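PDB 4LFU: regulatory protein SdiA from Escherichia coli, which binds acyl-homoserine lactone autoinducers made by other bacteria and, as a LuxR-type transcription factor, activates the ftsQAZ cell-division gene cluster and, in response to autoinducer, ydiV. Local coordinates for residues Y39-L44 and T61-A66; L133-C138 and L152-L157; A78-L83 and Q104-A109. All coordinates share one frame; numbering follows the deposited sequence.

Contact 1: Y39-L44 and T61-A66; sequences YDYYSL and TNYPEA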
loop_
_atom_site.group_PDB
_atom_site.type_symbol
_atom_site.label_atom_id
_atom_site.label_comp_id
_atom_site.label_asym_id
_atom_site.label_seq_id
_atom_site.Cartn_x
_atom_site.Cartn_y
_atom_site.Cartn_z
ATOM N N TYR A 39 -5.578 18.053 -21.331
ATOM C CA TYR A 39 -6.502 18.261 -20.226
ATOM C C TYR A 39 -6.368 19.684 -19.753
ATOM O O TYR A 39 -5.315 20.283 -19.911
ATOM C CB TYR A 39 -6.239 17.268 -19.089
ATOM C CG TYR A 39 -6.766 15.896 -19.410
ATOM C CD1 TYR A 39 -8.138 15.620 -19.375
ATOM C CD2 TYR A 39 -5.896 14.867 -19.774
ATOM C CE1 TYR A 39 -8.619 14.354 -19.684
ATOM C CE2 TYR A 39 -6.374 13.606 -20.096
ATOM C CZ TYR A 39 -7.722 13.350 -20.039
ATOM O OH TYR A 39 -8.163 12.078 -20.352
ATOM N N ASP A 40 -7.444 20.223 -19.192
ATOM C CA ASP A 40 -7.485 21.606 -18.731
ATOM C C ASP A 40 -7.056 21.695 -17.283
ATOM O O ASP A 40 -6.340 22.617 -16.886
ATOM C CB ASP A 40 -8.904 22.164 -18.881
ATOM C CG ASP A 40 -9.330 22.263 -20.323
ATOM O OD1 ASP A 40 -8.506 22.664 -21.169
ATOM O OD2 ASP A 40 -10.482 21.928 -20.625
ATOM N N TYR A 41 -7.490 20.727 -16.489
ATOM C CA TYR A 41 -7.250 20.792 -15.069
ATOM C C TYR A 41 -6.687 19.496 -14.501
ATOM O O TYR A 41 -6.861 18.439 -15.068
ATOM C CB TYR A 41 -8.538 21.149 -14.339
ATOM C CG TYR A 41 -9.204 22.445 -14.772
ATOM C CD1 TYR A 41 -8.709 23.676 -14.361
ATOM C CD2 TYR A 41 -10.349 22.429 -15.561
ATOM C CE1 TYR A 41 -9.334 24.874 -14.735
ATOM C CE2 TYR A 41 -10.976 23.624 -15.956
ATOM C CZ TYR A 41 -10.471 24.828 -15.527
ATOM O OH TYR A 41 -11.088 25.986 -15.889
ATOM N N TYR A 42 -6.021 19.611 -13.362
ATOM C CA TYR A 42 -5.620 18.466 -12.551
ATOM C C TYR A 42 -6.003 18.786 -11.113
ATOM O O TYR A 42 -6.215 19.952 -10.756
ATOM C CB TYR A 42 -4.109 18.234 -12.642
ATOM C CG TYR A 42 -3.302 19.247 -11.841
ATOM C CD1 TYR A 42 -2.957 20.476 -12.403
ATOM C CD2 TYR A 42 -2.893 18.980 -10.519
ATOM C CE1 TYR A 42 -2.265 21.416 -11.693
ATOM C CE2 TYR A 42 -2.169 19.923 -9.789
ATOM C CZ TYR A 42 -1.861 21.138 -10.398
ATOM O OH TYR A 42 -1.155 22.124 -9.736
ATOM N N SER A 43 -6.128 17.741 -10.305
ATOM C CA SER A 43 -6.181 17.873 -8.872
ATOM C C SER A 43 -5.415 16.699 -8.250
ATOM O O SER A 43 -5.507 15.578 -8.711
ATOM C CB SER A 43 -7.629 17.941 -8.369
ATOM O OG SER A 43 -8.312 16.719 -8.556
ATOM N N LEU A 44 -4.645 16.972 -7.205
ATOM C CA LEU A 44 -3.938 15.922 -6.503
ATOM C C LEU A 44 -4.506 15.929 -5.086
ATOM O O LEU A 44 -4.351 16.928 -4.382
ATOM C CB LEU A 44 -2.432 16.221 -6.523
ATOM C CG LEU A 44 -1.377 15.122 -6.759
ATOM C CD1 LEU A 44 -0.121 15.364 -5.831
ATOM C CD2 LEU A 44 -1.884 13.672 -6.612
ATOM N N THR A 61 -4.627 21.777 -6.552
ATOM C CA THR A 61 -5.335 21.776 -7.809
ATOM C C THR A 61 -5.086 23.083 -8.547
ATOM O O THR A 61 -4.688 24.079 -7.922
ATOM C CB THR A 61 -6.858 21.477 -7.561
ATOM O OG1 THR A 61 -7.514 21.272 -8.813
ATOM C CG2 THR A 61 -7.537 22.597 -6.830
ATOM N N ASN A 62 -5.288 23.085 -9.870
ATOM C CA ASN A 62 -5.387 24.362 -10.603
ATOM C C ASN A 62 -6.828 24.742 -11.022
ATOM O O ASN A 62 -7.030 25.633 -11.840
ATOM C CB ASN A 62 -4.439 24.416 -11.800
ATOM C CG ASN A 62 -4.810 23.429 -12.887
ATOM O OD1 ASN A 62 -4.297 23.499 -14.001
ATOM N ND2 ASN A 62 -5.684 22.502 -12.571
ATOM N N TYR A 63 -7.816 24.060 -10.453
ATOM C CA TYR A 63 -9.205 24.462 -10.603
ATOM C C TYR A 63 -9.407 25.878 -10.078
ATOM O O TYR A 63 -8.755 26.284 -9.088
ATOM C CB TYR A 63 -10.120 23.542 -9.823
ATOM C CG TYR A 63 -10.435 22.215 -10.479
ATOM C CD1 TYR A 63 -10.147 21.015 -9.822
ATOM C CD2 TYR A 63 -11.047 22.152 -11.729
ATOM C CE1 TYR A 63 -10.456 19.783 -10.397
ATOM C CE2 TYR A 63 -11.361 20.941 -12.309
ATOM C CZ TYR A 63 -11.049 19.753 -11.638
ATOM O OH TYR A 63 -11.337 18.539 -12.207
ATOM N N PRO A 64 -10.317 26.643 -10.723
ATOM C CA PRO A 64 -10.558 27.998 -10.199
ATOM C C PRO A 64 -10.944 27.911 -8.720
ATOM O O PRO A 64 -11.611 26.948 -8.295
ATOM C CB PRO A 64 -11.722 28.511 -11.052
ATOM C CG PRO A 64 -11.643 27.716 -12.333
ATOM C CD PRO A 64 -11.151 26.335 -11.898
ATOM N N GLU A 65 -10.485 28.884 -7.943
ATOM C CA GLU A 65 -10.832 28.978 -6.521
ATOM C C GLU A 65 -12.327 28.931 -6.206
ATOM O O GLU A 65 -12.718 28.392 -5.184
ATOM C CB GLU A 65 -10.199 30.219 -5.876
ATOM C CG GLU A 65 -10.042 30.042 -4.352
ATOM C CD GLU A 65 -9.496 31.276 -3.636
ATOM O OE1 GLU A 65 -8.712 32.040 -4.254
ATOM O OE2 GLU A 65 -9.866 31.482 -2.449
ATOM N N ALA A 66 -13.169 29.494 -7.067
ATOM C CA ALA A 66 -14.623 29.496 -6.805
ATOM C C ALA A 66 -15.250 28.103 -6.839
ATOM O O ALA A 66 -16.201 27.825 -6.091
ATOM C CB ALA A 66 -15.345 30.436 -7.760
#
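Tyr41 packs against Tyr63 and Pro64. Tyr41 CB lies over one face of the Tyr63 ring, with Tyr63 CE2 at 3.5 Å. Chi1 (-57°) sets Tyr41 CG anti to the carbonyl carbon, where it lies 3.6 Å from Tyr63 CD2, and that atom in turn stands above the Tyr41 ring, offset toward its rim. The two ring planes differ by 29°, but the rings are slid apart and barely overlap. At the ring edge, near its plane, Tyr41 CD1 meets the carbonyl Asn62 O at 3.6 Å. Tyr41 CE1 then reaches Pro64 CD at 3.7 Å. At the tip, Tyr41 OH lies 4.0 Å from Pro64 CG.

Pro64 is the N-cap of helix 65-73, and Trp67 of that helix also meets the Tyr41 ring. Just beyond Tyr41, strand 41-47 pairs with strand 57-61, an outer strand of the antiparallel sheet of the autoinducer-binding domain. Ser43 and Thr61 form a non-hydrogen-bonded pair, with their CA atoms 4.1 Å apart. Asp40 and Tyr41 both face Ser136 on the neighbouring strand, a classic beta bulge.

After Thr61 the chain leaves the sheet. Asn62 N still gives a weak hydrogen bond of 3.4 Å to Tyr42 O. The same nitrogen sits above the rim of the Tyr42 ring, which packs on Tyr27 and Ile30 of helix 23-36. Tyr63 OH is hydrogen-bonded to Ser136 OG.

Contact 2: L133-C138 and L152-L157; sequences LSFSRC and LKMQLL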
loop_
_atom_site.group_PDB
_atom_site.type_symbol
_atom_site.label_atom_id
_atom_site.label_comp_id
_atom_site.label_asym_id
_atom_site.label_seq_id
_atom_site.Cartn_x
_atom_site.Cartn_y
_atom_site.Cartn_z
ATOM N N LEU A 133 -4.812 11.209 -8.505
ATOM C CA LEU A 133 -4.508 12.227 -9.503
ATOM C C LEU A 133 -5.610 12.258 -10.568
ATOM O O LEU A 133 -5.829 11.276 -11.258
ATOM C CB LEU A 133 -3.142 11.959 -10.149
ATOM C CG LEU A 133 -2.735 12.913 -11.291
ATOM C CD1 LEU A 133 -2.524 14.340 -10.798
ATOM C CD2 LEU A 133 -1.492 12.366 -11.964
ATOM N N SER A 134 -6.295 13.387 -10.686
ATOM C CA SER A 134 -7.376 13.564 -11.659
ATOM C C SER A 134 -6.969 14.552 -12.712
ATOM O O SER A 134 -6.343 15.545 -12.399
ATOM C CB SER A 134 -8.600 14.120 -10.977
ATOM O OG SER A 134 -9.266 13.116 -10.260
ATOM N N PHE A 135 -7.298 14.258 -13.963
ATOM C CA PHE A 135 -7.247 15.250 -15.048
ATOM C C PHE A 135 -8.666 15.498 -15.541
ATOM O O PHE A 135 -9.471 14.578 -15.604
ATOM C CB PHE A 135 -6.413 14.753 -16.232
ATOM C CG PHE A 135 -4.928 14.613 -15.949
ATOM C CD1 PHE A 135 -4.291 15.414 -15.004
ATOM C CD2 PHE A 135 -4.166 13.695 -16.665
ATOM C CE1 PHE A 135 -2.931 15.286 -14.756
ATOM C CE2 PHE A 135 -2.793 13.583 -16.437
ATOM C CZ PHE A 135 -2.185 14.381 -15.476
ATOM N N SER A 136 -8.984 16.736 -15.889
ATOM C CA SER A 136 -10.314 17.028 -16.426
ATOM C C SER A 136 -10.273 18.026 -17.570
ATOM O O SER A 136 -9.324 18.750 -17.733
ATOM C CB SER A 136 -11.287 17.483 -15.332
ATOM O OG SER A 136 -10.870 18.702 -14.766
ATOM N N ARG A 137 -11.340 18.049 -18.341
ATOM C CA ARG A 137 -11.403 18.786 -19.575
ATOM C C ARG A 137 -12.817 19.344 -19.756
ATOM O O ARG A 137 -13.828 18.677 -19.431
ATOM C CB ARG A 137 -11.057 17.830 -20.716
ATOM C CG ARG A 137 -10.750 18.494 -22.008
ATOM C CD ARG A 137 -9.956 17.577 -22.908
ATOM N NE ARG A 137 -10.579 16.280 -23.098
ATOM C CZ ARG A 137 -9.901 15.150 -23.282
ATOM N NH1 ARG A 137 -10.558 14.006 -23.451
ATOM N NH2 ARG A 137 -8.568 15.151 -23.290
ATOM N N CYS A 138 -12.871 20.561 -20.291
ATOM C CA CYS A 138 -14.134 21.230 -20.589
ATOM C C CYS A 138 -14.705 20.853 -21.946
ATOM O O CYS A 138 -15.814 21.260 -22.276
ATOM C CB CYS A 138 -13.971 22.749 -20.496
ATOM S SG CYS A 138 -13.493 23.313 -18.841
ATOM N N LEU A 152 -0.700 3.916 -18.305
ATOM C CA LEU A 152 0.681 3.722 -17.896
ATOM C C LEU A 152 1.367 5.050 -17.558
ATOM O O LEU A 152 2.183 5.115 -16.616
ATOM C CB LEU A 152 1.462 2.959 -18.973
ATOM C CG LEU A 152 1.246 1.439 -19.078
ATOM C CD1 LEU A 152 1.817 0.932 -20.395
ATOM C CD2 LEU A 152 1.886 0.701 -17.923
ATOM N N LYS A 153 1.004 6.106 -18.298
ATOM C CA LYS A 153 1.538 7.442 -18.055
ATOM C C LYS A 153 1.052 8.022 -16.750
ATOM O O LYS A 153 1.828 8.597 -16.001
ATOM C CB LYS A 153 1.225 8.388 -19.212
ATOM C CG LYS A 153 2.130 8.157 -20.407
ATOM C CD LYS A 153 1.901 9.183 -21.485
ATOM C CE LYS A 153 2.836 8.936 -22.667
ATOM N NZ LYS A 153 2.786 10.104 -23.589
ATOM N N MET A 154 -0.229 7.856 -16.460
ATOM C CA MET A 154 -0.771 8.363 -15.214
ATOM C C MET A 154 -0.342 7.495 -14.031
ATOM O O MET A 154 -0.313 7.964 -12.892
ATOM C CB MET A 154 -2.288 8.475 -15.291
ATOM C CG MET A 154 -2.811 9.629 -16.191
ATOM S SD MET A 154 -4.604 9.639 -16.003
ATOM C CE MET A 154 -4.698 10.546 -14.438
ATOM N N GLN A 155 -0.017 6.230 -14.303
ATOM C CA GLN A 155 0.519 5.353 -13.274
ATOM C C GLN A 155 1.787 5.930 -12.714
ATOM O O GLN A 155 1.925 6.007 -11.505
ATOM C CB GLN A 155 0.804 3.951 -13.794
ATOM C CG GLN A 155 -0.252 2.950 -13.501
ATOM C CD GLN A 155 0.110 1.588 -14.046
ATOM O OE1 GLN A 155 1.155 1.034 -13.701
ATOM N NE2 GLN A 155 -0.747 1.041 -14.914
ATOM N N LEU A 156 2.686 6.344 -13.607
ATOM C CA LEU A 156 3.970 6.974 -13.233
ATOM C C LEU A 156 3.810 8.349 -12.590
ATOM O O LEU A 156 4.448 8.630 -11.571
ATOM C CB LEU A 156 4.930 7.036 -14.446
ATOM C CG LEU A 156 6.373 7.562 -14.338
ATOM C CD1 LEU A 156 7.178 7.148 -15.579
ATOM C CD2 LEU A 156 6.460 9.111 -14.141
ATOM N N LEU A 157 2.953 9.191 -13.179
ATOM C CA LEU A 157 2.714 10.571 -12.699
ATOM C C LEU A 157 2.192 10.647 -11.295
ATOM O O LEU A 157 2.641 11.477 -10.528
ATOM C CB LEU A 157 1.748 11.331 -13.621
ATOM C CG LEU A 157 2.312 11.653 -15.008
ATOM C CD1 LEU A 157 1.203 12.191 -15.926
ATOM C CD2 LEU A 157 3.440 12.640 -14.901
#
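Met154 meets Phe135 and Leu133 through its terminal methyl. CE lies over one face of the Phe135 ring, 3.9 Å from Phe135 CD2. The same methyl comes within 3.5 Å of the backbone oxygen Leu133 O. The sulfur gives a Met-aromatic contact: Met154 SD is 5.0 Å from the Phe135 ring centroid and 48° off the ring normal, an oblique approach. Leu157 takes the ring edge instead, with its CD1 4.1 Å from Phe135 CZ. Its CB meets Leu133 CD2 at 3.8 Å.

A bend at the end of Met154 puts CE there (chi3 81°), after an extended chi2. The phenyl ring and the thioether chain run past one another with opposite headings. Met154 and Leu157 are three residues apart on helix 147-167, so both turn to the sheet. Leu133 and Phe135 alternate with Ser134 on strand 130-137 and point to the helix. The strand and helix axes approach to 9.8 Å, with 130° between their directions.

A second shell confines the first. Val119 of the adjacent strand 117-124 touches both Phe135 and Met154, and the Tyr39 ring meets the Phe135 ring. On another side of the helix, Leu156 packs on Trp9 and Met13 of helix 6-19, while Leu152 touches Phe7 of the second subunit. The layer thus joins the sheet of the autoinducer-binding domain to helices close to the dimer interface.

All four touching residues are buried and their side chains are apolar. The contact therefore rests on shape and dispersion, to which the polarisable thioether contributes, and not on directional bonds.

Contact 3: A78-L83 and Q104-A109; sequences AIDPVL and QPLWEA
Ile79 reaches Pro105 and Leu106 because chi1 (67°) sets its CG1 between the backbone N and the carbonyl carbon, and an extended chi2 carries CD1 out to the helix. On the other side, chi1 of Leu106 puts CG anti to the backbone N, and chi2 (-153°) carries CD1 on toward the loop.

The motif on the loop side is an Asx turn at Asp80, leading into the short 3-10 segment 81-82. The loop follows helix 65-73 in the autoinducer-binding domain, and its partner is the first turns of helix 104-112.

Ile79 CD1 touches the start of that helix, 4.2 Å from Pro105 CD and 4.3 Å from Leu106 CB. Leu106 covers most of the contact on the helix side; its CD1 meets the loop at Asp80 and Pro81. Leu106 CD1 is 4.0 Å from Pro81 CD and 3.7 Å from Asp80 CG. These side chains cross at a slant. The contact is small, and Pro105 lies at the surface. On the loop side, Pro81 packs on Leu99 and Phe100, and Val82 on Trp95.

Asp80 OD1 is hydrogen-bonded to Tyr71 OH and to a bound tetraethylene glycol, probably from the crystallisation liquor. Such a ligand is consistent with Asp80 lining the autoinducer pocket, as an aspartate does in LuxR-type relatives.

Asp80 OD2 has an apolar and a polar neighbour. Leu106 CD1 lies 3.6 Å from Asp80 OD2, while Val82 N donates to Asp80 OD2 at 3.1 Å from above the carboxylate plane, 47° out of it.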
loop_
_atom_site.group_PDB
_atom_site.type_symbol
_atom_site.label_atom_id
_atom_site.label_comp_id
_atom_site.label_asym_id
_atom_site.label_seq_id
_atom_site.Cartn_x
_atom_site.Cartn_y
_atom_site.Cartn_z
ATOM N N ALA A 78 -18.140 14.065 0.540
ATOM C CA ALA A 78 -18.976 12.938 1.009
ATOM C C ALA A 78 -19.564 12.046 -0.097
ATOM O O ALA A 78 -19.749 10.841 0.114
ATOM C CB ALA A 78 -20.119 13.443 1.917
ATOM N N ILE A 79 -19.874 12.635 -1.254
ATOM C CA ILE A 79 -20.475 11.884 -2.374
ATOM C C ILE A 79 -19.532 11.647 -3.568
ATOM O O ILE A 79 -19.898 10.966 -4.522
ATOM C CB ILE A 79 -21.784 12.578 -2.869
ATOM C CG1 ILE A 79 -21.483 13.956 -3.510
ATOM C CG2 ILE A 79 -22.771 12.672 -1.716
ATOM C CD1 ILE A 79 -22.733 14.788 -3.900
ATOM N N ASP A 80 -18.327 12.218 -3.524
ATOM C CA ASP A 80 -17.434 12.223 -4.690
ATOM C C ASP A 80 -16.895 10.828 -5.025
ATOM O O ASP A 80 -16.033 10.308 -4.320
ATOM C CB ASP A 80 -16.304 13.223 -4.515
ATOM C CG ASP A 80 -15.499 13.429 -5.779
ATOM O OD1 ASP A 80 -14.596 14.294 -5.782
ATOM O OD2 ASP A 80 -15.750 12.735 -6.778
ATOM N N PRO A 81 -17.377 10.243 -6.145
ATOM C CA PRO A 81 -17.088 8.840 -6.473
ATOM C C PRO A 81 -15.680 8.637 -7.025
ATOM O O PRO A 81 -15.170 7.513 -7.072
ATOM C CB PRO A 81 -18.135 8.514 -7.541
ATOM C CG PRO A 81 -18.487 9.848 -8.159
ATOM C CD PRO A 81 -18.200 10.910 -7.179
ATOM N N VAL A 82 -15.063 9.737 -7.422
ATOM C CA VAL A 82 -13.741 9.756 -8.031
ATOM C C VAL A 82 -12.641 9.503 -6.968
ATOM O O VAL A 82 -11.484 9.226 -7.306
ATOM C CB VAL A 82 -13.614 11.103 -8.827
ATOM C CG1 VAL A 82 -12.225 11.654 -8.874
ATOM C CG2 VAL A 82 -14.263 10.957 -10.217
ATOM N N LEU A 83 -13.036 9.561 -5.693
ATOM C CA LEU A 83 -12.140 9.424 -4.538
ATOM C C LEU A 83 -12.431 8.145 -3.741
ATOM O O LEU A 83 -12.090 8.023 -2.562
ATOM C CB LEU A 83 -12.274 10.665 -3.642
ATOM C CG LEU A 83 -11.359 11.886 -3.791
ATOM C CD1 LEU A 83 -10.556 12.004 -5.105
ATOM C CD2 LEU A 83 -12.113 13.166 -3.510
ATOM N N GLN A 104 -25.291 13.026 -8.009
ATOM C CA GLN A 104 -25.943 13.908 -8.997
ATOM C C GLN A 104 -25.769 15.424 -8.763
ATOM O O GLN A 104 -25.551 16.151 -9.736
ATOM C CB GLN A 104 -27.418 13.521 -9.165
ATOM C CG GLN A 104 -27.580 12.075 -9.659
ATOM C CD GLN A 104 -29.021 11.594 -9.681
ATOM O OE1 GLN A 104 -29.938 12.332 -10.042
ATOM N NE2 GLN A 104 -29.222 10.340 -9.306
ATOM N N PRO A 105 -25.820 15.905 -7.487
ATOM C CA PRO A 105 -25.487 17.321 -7.272
ATOM C C PRO A 105 -24.098 17.706 -7.770
ATOM O O PRO A 105 -23.930 18.798 -8.297
ATOM C CB PRO A 105 -25.572 17.474 -5.741
ATOM C CG PRO A 105 -26.544 16.444 -5.326
ATOM C CD PRO A 105 -26.196 15.264 -6.204
ATOM N N LEU A 106 -23.124 16.808 -7.628
ATOM C CA LEU A 106 -21.742 17.070 -8.063
ATOM C C LEU A 106 -21.643 17.122 -9.589
ATOM O O LEU A 106 -21.007 18.014 -10.155
ATOM C CB LEU A 106 -20.790 15.978 -7.520
ATOM C CG LEU A 106 -19.286 16.214 -7.290
ATOM C CD1 LEU A 106 -18.516 14.886 -7.409
ATOM C CD2 LEU A 106 -18.658 17.288 -8.170
ATOM N N TRP A 107 -22.248 16.134 -10.232
ATOM C CA TRP A 107 -22.275 15.997 -11.692
ATOM C C TRP A 107 -22.975 17.209 -12.325
ATOM O O TRP A 107 -22.488 17.749 -13.312
ATOM C CB TRP A 107 -22.959 14.662 -12.037
ATOM C CG TRP A 107 -23.181 14.294 -13.522
ATOM C CD1 TRP A 107 -22.317 13.608 -14.348
ATOM C CD2 TRP A 107 -24.367 14.539 -14.305
ATOM N NE1 TRP A 107 -22.881 13.430 -15.591
ATOM C CE2 TRP A 107 -24.131 14.000 -15.602
ATOM C CE3 TRP A 107 -25.595 15.170 -14.043
ATOM C CZ2 TRP A 107 -25.092 14.063 -16.637
ATOM C CZ3 TRP A 107 -26.546 15.250 -15.079
ATOM C CH2 TRP A 107 -26.281 14.695 -16.359
ATOM N N GLU A 108 -24.091 17.650 -11.726
ATOM C CA GLU A 108 -24.850 18.820 -12.222
ATOM C C GLU A 108 -24.099 20.119 -12.062
ATOM O O GLU A 108 -24.007 20.889 -13.005
ATOM C CB GLU A 108 -26.232 18.938 -11.545
ATOM C CG GLU A 108 -27.208 17.834 -11.969
ATOM C CD GLU A 108 -28.584 17.961 -11.348
ATOM O OE1 GLU A 108 -28.958 19.079 -10.872
ATOM O OE2 GLU A 108 -29.303 16.926 -11.352
ATOM N N ALA A 109 -23.553 20.360 -10.870
ATOM C CA ALA A 109 -22.660 21.502 -10.646
ATOM C C ALA A 109 -21.478 21.509 -11.616
ATOM O O ALA A 109 -21.185 22.529 -12.205
ATOM C CB ALA A 109 -22.174 21.527 -9.200
#

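In the fold
From the N terminus, contact 1 comes first. It closes a loop of 16 residues between its segments, which holds the rest of strand 41-47 and most of strand 57-61, and leads into helix 65-73. Contact 3 follows, bringing the loop after that helix to helix 104-112 across 20 residues that include strand 92-94. Contact 2 closes last, folding helix 147-167 back on strand 130-137. The three are in series; none nests or crosses. Strands 41-47 and 130-137 are neighbours in the sheet, so contacts 1 and 2 touch, for example where Asp40 OD2 meets Cys138 N. Contact 3 reaches contact 2 where Val82 packs on Ser134, whose CB points away from helix 147-167.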